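Local coordinates for protein MccF (PDB 4IIY) that confers self-immunity to microcin C7, probably as a serine-peptidase-like hydrolase that cleaves the amide joining the aminoacyl group to the nucleotide in intact or processed microcin, at residues Leu150-Tyr155 / Asn247-Ile252; Gly251-Glu256 / Ser284-Asn289. The protein carries 1 engineered substitution. One frame throughout, in Å; residues are numbered along the deposited sequence.

Contact 1 of 2, residues Leu150-Tyr155 / Asn247-Ile252; sequences LLAGIY and NTLTGI. With 1EI (5'-O-(L-alpha-glutamylsulfamoyl)inosine), chain K.
Two donors of Thr250 grip the carbonyl oxygen of Asn247: the hydroxyl OG1 reaches Asn247 O at 2.7 Å, nearly along the C=O axis, and the backbone N of Thr250 makes a longer bond to the same oxygen. Thr250 OG1 is also hydrogen-bonded to Arg281 of the second subunit, so this turn at the end of helix 246-249 is tied to the dimer partner. Asn247 itself faces the bound glutamylsulfamoyl inosine. Its side chain swings clear of the backbone N (chi1 -166°), and its amide ND2 donates to carboxylate oxygen OE2 of the ligand's glutamyl side chain at 2.9 Å, a rather bent bond with 131° at the hydrogen. Lys274 holds the ligand as well. Next along the chain, Thr248 OG1 lies 3.8 Å from the ligand's CG, while that hydroxyl is bonded to Asn245.

Against helix 148-158 the contact is wholly apolar and small. Ala152 CB, directed at the other segment, meets the tip of Ile252, whose CD1 lies 3.8 Å away at the end of the extended CA-CB-CG1-CD1 chain (chi2 174°). Leu249 CD2 approaches Ala152 CB more loosely, at 4.4 Å. Ile252 further rests on Ala149 of that helix and on Leu126. The short helix and the turn after it therefore present two chemistries: an amide, Asn247 ND2, that binds the glutamyl carboxylate, consistent with a part in recognising it, and aliphatic branches that bear on the helix following the predicted nucleophile position, occupied here by the engineered Ala145.

Contact 2 of 2, residues Gly251-Glu256 / Ser284-Asn289; sequences GIWGSE and SMLKLN
The indole of Trp253 is gripped by three residues of helix 276-288 and its end: Met285 over one face, Leu286 obliquely and Asn289 at the edge. Trp253 reaches them because CG lies opposite the backbone N (chi1 -156°), carrying the ring away from the loop. Met285 comes from the opposite direction, its chain folded back at two successive bonds, and lays sulfur and methyl together on the six-membered ring. SD is 3.6 Å from Trp253 CE2, offset toward the rim in a Met-aromatic contact, whereas CE stands almost squarely above the ring, 4.0 Å from its centroid, as a CH-pi partner. Leu286 adds its CD2 branch, 3.7 Å from Trp253 CH2.

Within the LD-carboxypeptidase C-terminal domain, the loop between helix 246-249 and strand 266-270 thus meets the end of helix 276-288. At the ring's edge, Trp253 NE1 donates to Asn289 OD1 at 2.9 Å along an almost straight line (171°). The oxygen lies in the indole plane, but the N-H meets it from above the amide, whose plane stands 79° from the ring. Asn289 is the first residue beyond the helix, and its ND2 turns back to Met285 O at 3.0 Å; its backbone N reaches that oxygen from the opposite face.

Beyond the indole the loop runs to the surface, Gly254 exposed and Ser255 and Glu256 partly so. Ile252 to Ser255 forms a type II beta turn, with Gly254 in the position that suits glycine, and Ile252 O accepts from both the N and the OG (2.7 Å) of Ser255. Glu256 pairs with Lys157 and with Arg290 of the second subunit, while Asn289 ND2 also donates to Trp253 O of that subunit.

Overall arrangement
The two contacts lie on the same side of the chain's centre, with their own centres about 11 Å apart, and they meet at Gly251 and Ile252. Reading along the chain, helix 148-158 comes first, then helix 246-249 and the loop that follows it, and finally helix 276-288. The run from Asn247 to Glu256 therefore bridges two helices: contact 1 joins it to the LD-carboxypeptidase N-terminal domain, whereas contact 2 stays within the C-terminal one. Both also touch the second subunit. One continuous piece of chain thus links the ligand pocket at its start, the packing between the two domains and the dimer interface.

Contact 1 of 2, residues Leu150-Tyr155 / Asn247-Ile252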
loop_
_atom_site.group_PDB
_atom_site.type_symbol
_atom_site.label_atom_id
_atom_site.label_comp_id
_atom_site.label_asym_id
_atom_site.label_seq_id
_atom_site.Cartn_x
_atom_site.Cartn_y
_atom_site.Cartn_z
ATOM N N LEU B 150 5.090 5.635 12.881
ATOM C CA LEU B 150 5.331 6.397 14.106
ATOM C C LEU B 150 6.548 7.306 14.005
ATOM O O LEU B 150 6.506 8.453 14.445
ATOM C CB LEU B 150 5.508 5.476 15.310
ATOM C CG LEU B 150 4.396 4.471 15.566
ATOM C CD1 LEU B 150 4.640 3.797 16.903
ATOM C CD2 LEU B 150 3.019 5.143 15.541
ATOM N N LEU B 151 7.641 6.810 13.434
ATOM C CA LEU B 151 8.855 7.616 13.324
ATOM C C LEU B 151 8.590 8.855 12.486
ATOM O O LEU B 151 8.961 9.975 12.868
ATOM C CB LEU B 151 9.983 6.805 12.692
ATOM C CG LEU B 151 10.406 5.530 13.429
ATOM C CD1 LEU B 151 11.389 4.735 12.591
ATOM C CD2 LEU B 151 11.004 5.839 14.801
ATOM N N ALA B 152 7.953 8.651 11.337
ATOM C CA ALA B 152 7.649 9.755 10.434
ATOM C C ALA B 152 6.551 10.656 11.006
ATOM O O ALA B 152 6.637 11.885 10.922
ATOM C CB ALA B 152 7.255 9.224 9.065
ATOM N N GLY B 153 5.510 10.055 11.568
ATOM C CA GLY B 153 4.411 10.823 12.118
ATOM C C GLY B 153 4.824 11.702 13.288
ATOM O O GLY B 153 4.396 12.854 13.404
ATOM N N ILE B 154 5.663 11.170 14.167
ATOM C CA ILE B 154 6.169 11.941 15.296
ATOM C C ILE B 154 7.034 13.097 14.802
ATOM O O ILE B 154 6.917 14.225 15.289
ATOM C CB ILE B 154 6.921 11.038 16.298
ATOM C CG1 ILE B 154 5.918 10.148 17.036
ATOM C CG2 ILE B 154 7.738 11.870 17.271
ATOM C CD1 ILE B 154 6.545 9.038 17.861
ATOM N N TYR B 155 7.890 12.841 13.823
ATOM C CA TYR B 155 8.687 13.918 13.240
ATOM C C TYR B 155 7.793 15.011 12.643
ATOM O O TYR B 155 8.008 16.209 12.866
ATOM C CB TYR B 155 9.646 13.358 12.179
ATOM C CG TYR B 155 10.414 14.427 11.438
ATOM C CD1 TYR B 155 11.452 15.115 12.045
ATOM C CD2 TYR B 155 10.081 14.766 10.129
ATOM C CE1 TYR B 155 12.146 16.105 11.361
ATOM C CE2 TYR B 155 10.772 15.747 9.440
ATOM C CZ TYR B 155 11.804 16.411 10.062
ATOM O OH TYR B 155 12.480 17.393 9.363
ATOM N N ASN B 247 6.575 0.879 1.631
ATOM C CA ASN B 247 5.223 0.359 1.696
ATOM C C ASN B 247 4.462 0.934 2.899
ATOM O O ASN B 247 3.278 1.270 2.803
ATOM C CB ASN B 247 5.243 -1.165 1.743
ATOM C CG ASN B 247 3.884 -1.766 1.467
ATOM O OD1 ASN B 247 3.303 -1.544 0.411
ATOM N ND2 ASN B 247 3.367 -2.523 2.423
ATOM N N THR B 248 5.125 1.038 4.045
ATOM C CA THR B 248 4.470 1.595 5.225
ATOM C C THR B 248 4.064 3.064 5.049
ATOM O O THR B 248 3.027 3.496 5.561
ATOM C CB THR B 248 5.361 1.443 6.468
ATOM O OG1 THR B 248 5.624 0.056 6.681
ATOM C CG2 THR B 248 4.682 2.003 7.709
ATOM N N LEU B 249 4.864 3.837 4.321
ATOM C CA LEU B 249 4.539 5.240 4.091
ATOM C C LEU B 249 3.180 5.411 3.409
ATOM O O LEU B 249 2.517 6.429 3.599
ATOM C CB LEU B 249 5.636 5.938 3.284
ATOM C CG LEU B 249 6.951 6.159 4.038
ATOM C CD1 LEU B 249 8.028 6.675 3.084
ATOM C CD2 LEU B 249 6.793 7.105 5.229
ATOM N N THR B 250 2.764 4.434 2.613
ATOM C CA THR B 250 1.449 4.515 1.993
ATOM C C THR B 250 0.313 4.640 3.021
ATOM O O THR B 250 -0.757 5.150 2.693
ATOM C CB THR B 250 1.139 3.326 1.040
ATOM O OG1 THR B 250 0.976 2.113 1.783
ATOM C CG2 THR B 250 2.224 3.160 -0.019
ATOM N N GLY B 251 0.531 4.173 4.254
ATOM C CA GLY B 251 -0.503 4.235 5.275
ATOM C C GLY B 251 -0.664 5.591 5.943
ATOM O O GLY B 251 -1.642 5.795 6.665
ATOM N N ILE B 252 0.280 6.508 5.716
ATOM C CA ILE B 252 0.191 7.868 6.252
ATOM C C ILE B 252 0.191 8.922 5.144
ATOM O O ILE B 252 0.023 10.119 5.415
ATOM C CB ILE B 252 1.322 8.179 7.264
ATOM C CG1 ILE B 252 2.711 8.181 6.599
ATOM C CG2 ILE B 252 1.265 7.202 8.429
ATOM C CD1 ILE B 252 3.834 8.633 7.532
HETATM O O6 1EI K . 8.654 -16.406 11.203
HETATM C C6 1EI K . 9.592 -15.692 10.782
HETATM N N1 1EI K . 10.686 -16.236 10.211
HETATM C C2 1EI K . 11.703 -15.482 9.759
HETATM N N3 1EI K . 11.717 -14.141 9.840
HETATM C C5 1EI K . 9.530 -14.225 10.906
HETATM C C4 1EI K . 10.677 -13.481 10.393
HETATM N N7 1EI K . 8.666 -13.314 11.398
HETATM C C8 1EI K . 9.210 -12.088 11.212
HETATM N N9 1EI K . 10.406 -12.200 10.611
HETATM C "C1'" 1EI K . 11.299 -11.093 10.232
HETATM O "O4'" 1EI K . 11.185 -9.990 11.120
HETATM C "C2'" 1EI K . 10.872 -10.576 8.874
HETATM O "O2'" 1EI K . 11.580 -11.265 7.844
HETATM C "C3'" 1EI K . 11.237 -9.110 8.931
HETATM O "O3'" 1EI K . 12.446 -8.892 8.210
HETATM C "C4'" 1EI K . 11.492 -8.801 10.396
HETATM C "C5'" 1EI K . 10.647 -7.632 10.886
HETATM O "O5'" 1EI K . 9.252 -7.939 10.798
HETATM S SBF 1EI K . 8.244 -6.785 10.877
HETATM O OAE 1EI K . 7.027 -7.277 11.486
HETATM O OAF 1EI K . 8.869 -5.756 11.665
HETATM N NAQ 1EI K . 8.026 -6.299 9.424
HETATM C C 1EI K . 7.322 -5.216 9.030
HETATM O O 1EI K . 6.739 -4.406 9.742
HETATM C CA 1EI K . 7.288 -4.958 7.551
HETATM N N 1EI K . 7.937 -6.035 6.824
HETATM C CB 1EI K . 5.846 -4.764 7.095
HETATM C CG 1EI K . 5.751 -3.697 6.008
HETATM C CD 1EI K . 6.129 -4.273 4.662
HETATM O OE1 1EI K . 6.779 -5.338 4.621
HETATM O OE2 1EI K . 5.771 -3.658 3.643
#

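Contact 2 of 2, residues Gly251-Glu256 / Ser284-Asn289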
loop_
_atom_site.group_PDB
_atom_site.type_symbol
_atom_site.label_atom_id
_atom_site.label_comp_id
_atom_site.label_asym_id
_atom_site.label_seq_id
_atom_site.Cartn_x
_atom_site.Cartn_y
_atom_site.Cartn_z
ATOM N N GLY B 251 0.531 4.173 4.254
ATOM C CA GLY B 251 -0.503 4.235 5.275
ATOM C C GLY B 251 -0.664 5.591 5.943
ATOM O O GLY B 251 -1.642 5.795 6.665
ATOM N N ILE B 252 0.280 6.508 5.716
ATOM C CA ILE B 252 0.191 7.868 6.252
ATOM C C ILE B 252 0.191 8.922 5.144
ATOM O O ILE B 252 0.023 10.119 5.415
ATOM C CB ILE B 252 1.322 8.179 7.264
ATOM C CG1 ILE B 252 2.711 8.181 6.599
ATOM C CG2 ILE B 252 1.265 7.202 8.429
ATOM C CD1 ILE B 252 3.834 8.633 7.532
ATOM N N TRP B 253 0.380 8.480 3.900
ATOM C CA TRP B 253 0.548 9.385 2.772
ATOM C C TRP B 253 -0.659 10.317 2.644
ATOM O O TRP B 253 -1.800 9.895 2.817
ATOM C CB TRP B 253 0.751 8.579 1.477
ATOM C CG TRP B 253 1.472 9.318 0.414
ATOM C CD1 TRP B 253 0.920 10.081 -0.571
ATOM C CD2 TRP B 253 2.889 9.387 0.234
ATOM N NE1 TRP B 253 1.907 10.606 -1.366
ATOM C CE2 TRP B 253 3.126 10.201 -0.888
ATOM C CE3 TRP B 253 3.980 8.818 0.899
ATOM C CZ2 TRP B 253 4.414 10.475 -1.352
ATOM C CZ3 TRP B 253 5.259 9.092 0.436
ATOM C CH2 TRP B 253 5.464 9.916 -0.678
ATOM N N GLY B 254 -0.394 11.584 2.348
ATOM C CA GLY B 254 -1.457 12.557 2.140
ATOM C C GLY B 254 -1.950 13.224 3.412
ATOM O O GLY B 254 -2.628 14.259 3.356
ATOM N N SER B 255 -1.627 12.635 4.560
ATOM C CA SER B 255 -2.103 13.136 5.850
ATOM C C SER B 255 -1.124 14.110 6.491
ATOM O O SER B 255 0.013 14.265 6.034
ATOM C CB SER B 255 -2.360 11.977 6.823
ATOM O OG SER B 255 -1.155 11.535 7.443
ATOM N N GLU B 256 -1.574 14.742 7.570
ATOM C CA GLU B 256 -0.749 15.662 8.341
ATOM C C GLU B 256 0.419 14.948 9.019
ATOM O O GLU B 256 1.342 15.597 9.514
ATOM C CB GLU B 256 -1.608 16.401 9.380
ATOM C CG GLU B 256 -2.152 15.519 10.497
ATOM C CD GLU B 256 -3.383 16.119 11.174
ATOM O OE1 GLU B 256 -3.256 16.622 12.308
ATOM O OE2 GLU B 256 -4.474 16.084 10.570
ATOM N N SER B 284 6.412 4.029 -8.799
ATOM C CA SER B 284 5.526 4.889 -9.586
ATOM C C SER B 284 4.679 5.819 -8.708
ATOM O O SER B 284 4.440 6.958 -9.089
ATOM C CB SER B 284 4.667 4.085 -10.560
ATOM O OG SER B 284 5.449 3.753 -11.708
ATOM N N MET B 285 4.257 5.355 -7.529
ATOM C CA MET B 285 3.568 6.234 -6.584
ATOM C C MET B 285 4.410 7.474 -6.286
ATOM O O MET B 285 3.926 8.604 -6.341
ATOM C CB MET B 285 3.242 5.474 -5.297
ATOM C CG MET B 285 2.397 6.248 -4.273
ATOM S SD MET B 285 3.317 7.422 -3.236
ATOM C CE MET B 285 4.311 6.281 -2.281
ATOM N N LEU B 286 5.686 7.260 -5.986
ATOM C CA LEU B 286 6.592 8.381 -5.719
ATOM C C LEU B 286 6.689 9.314 -6.928
ATOM O O LEU B 286 6.655 10.537 -6.792
ATOM C CB LEU B 286 7.982 7.876 -5.331
ATOM C CG LEU B 286 8.069 7.081 -4.029
ATOM C CD1 LEU B 286 9.447 6.433 -3.909
ATOM C CD2 LEU B 286 7.758 7.984 -2.842
ATOM N N LYS B 287 6.820 8.727 -8.110
ATOM C CA LYS B 287 6.905 9.522 -9.323
ATOM C C LYS B 287 5.666 10.398 -9.494
ATOM O O LYS B 287 5.777 11.601 -9.767
ATOM C CB LYS B 287 7.093 8.622 -10.546
ATOM C CG LYS B 287 7.254 9.394 -11.870
ATOM C CD LYS B 287 7.110 8.468 -13.070
ATOM C CE LYS B 287 7.197 9.227 -14.394
ATOM N NZ LYS B 287 8.574 9.705 -14.671
ATOM N N LEU B 288 4.483 9.802 -9.330
ATOM C CA LEU B 288 3.235 10.545 -9.525
ATOM C C LEU B 288 3.145 11.703 -8.545
ATOM O O LEU B 288 2.540 12.740 -8.833
ATOM C CB LEU B 288 2.012 9.645 -9.358
ATOM C CG LEU B 288 1.906 8.442 -10.292
ATOM C CD1 LEU B 288 0.607 7.698 -10.041
ATOM C CD2 LEU B 288 2.022 8.844 -11.759
ATOM N N ASN B 289 3.747 11.517 -7.376
ATOM C CA ASN B 289 3.731 12.525 -6.329
ATOM C C ASN B 289 4.818 13.598 -6.459
ATOM O O ASN B 289 4.987 14.429 -5.570
ATOM C CB ASN B 289 3.795 11.845 -4.967
ATOM C CG ASN B 289 2.425 11.445 -4.474
ATOM O OD1 ASN B 289 1.753 12.226 -3.794
ATOM N ND2 ASN B 289 1.975 10.262 -4.851
#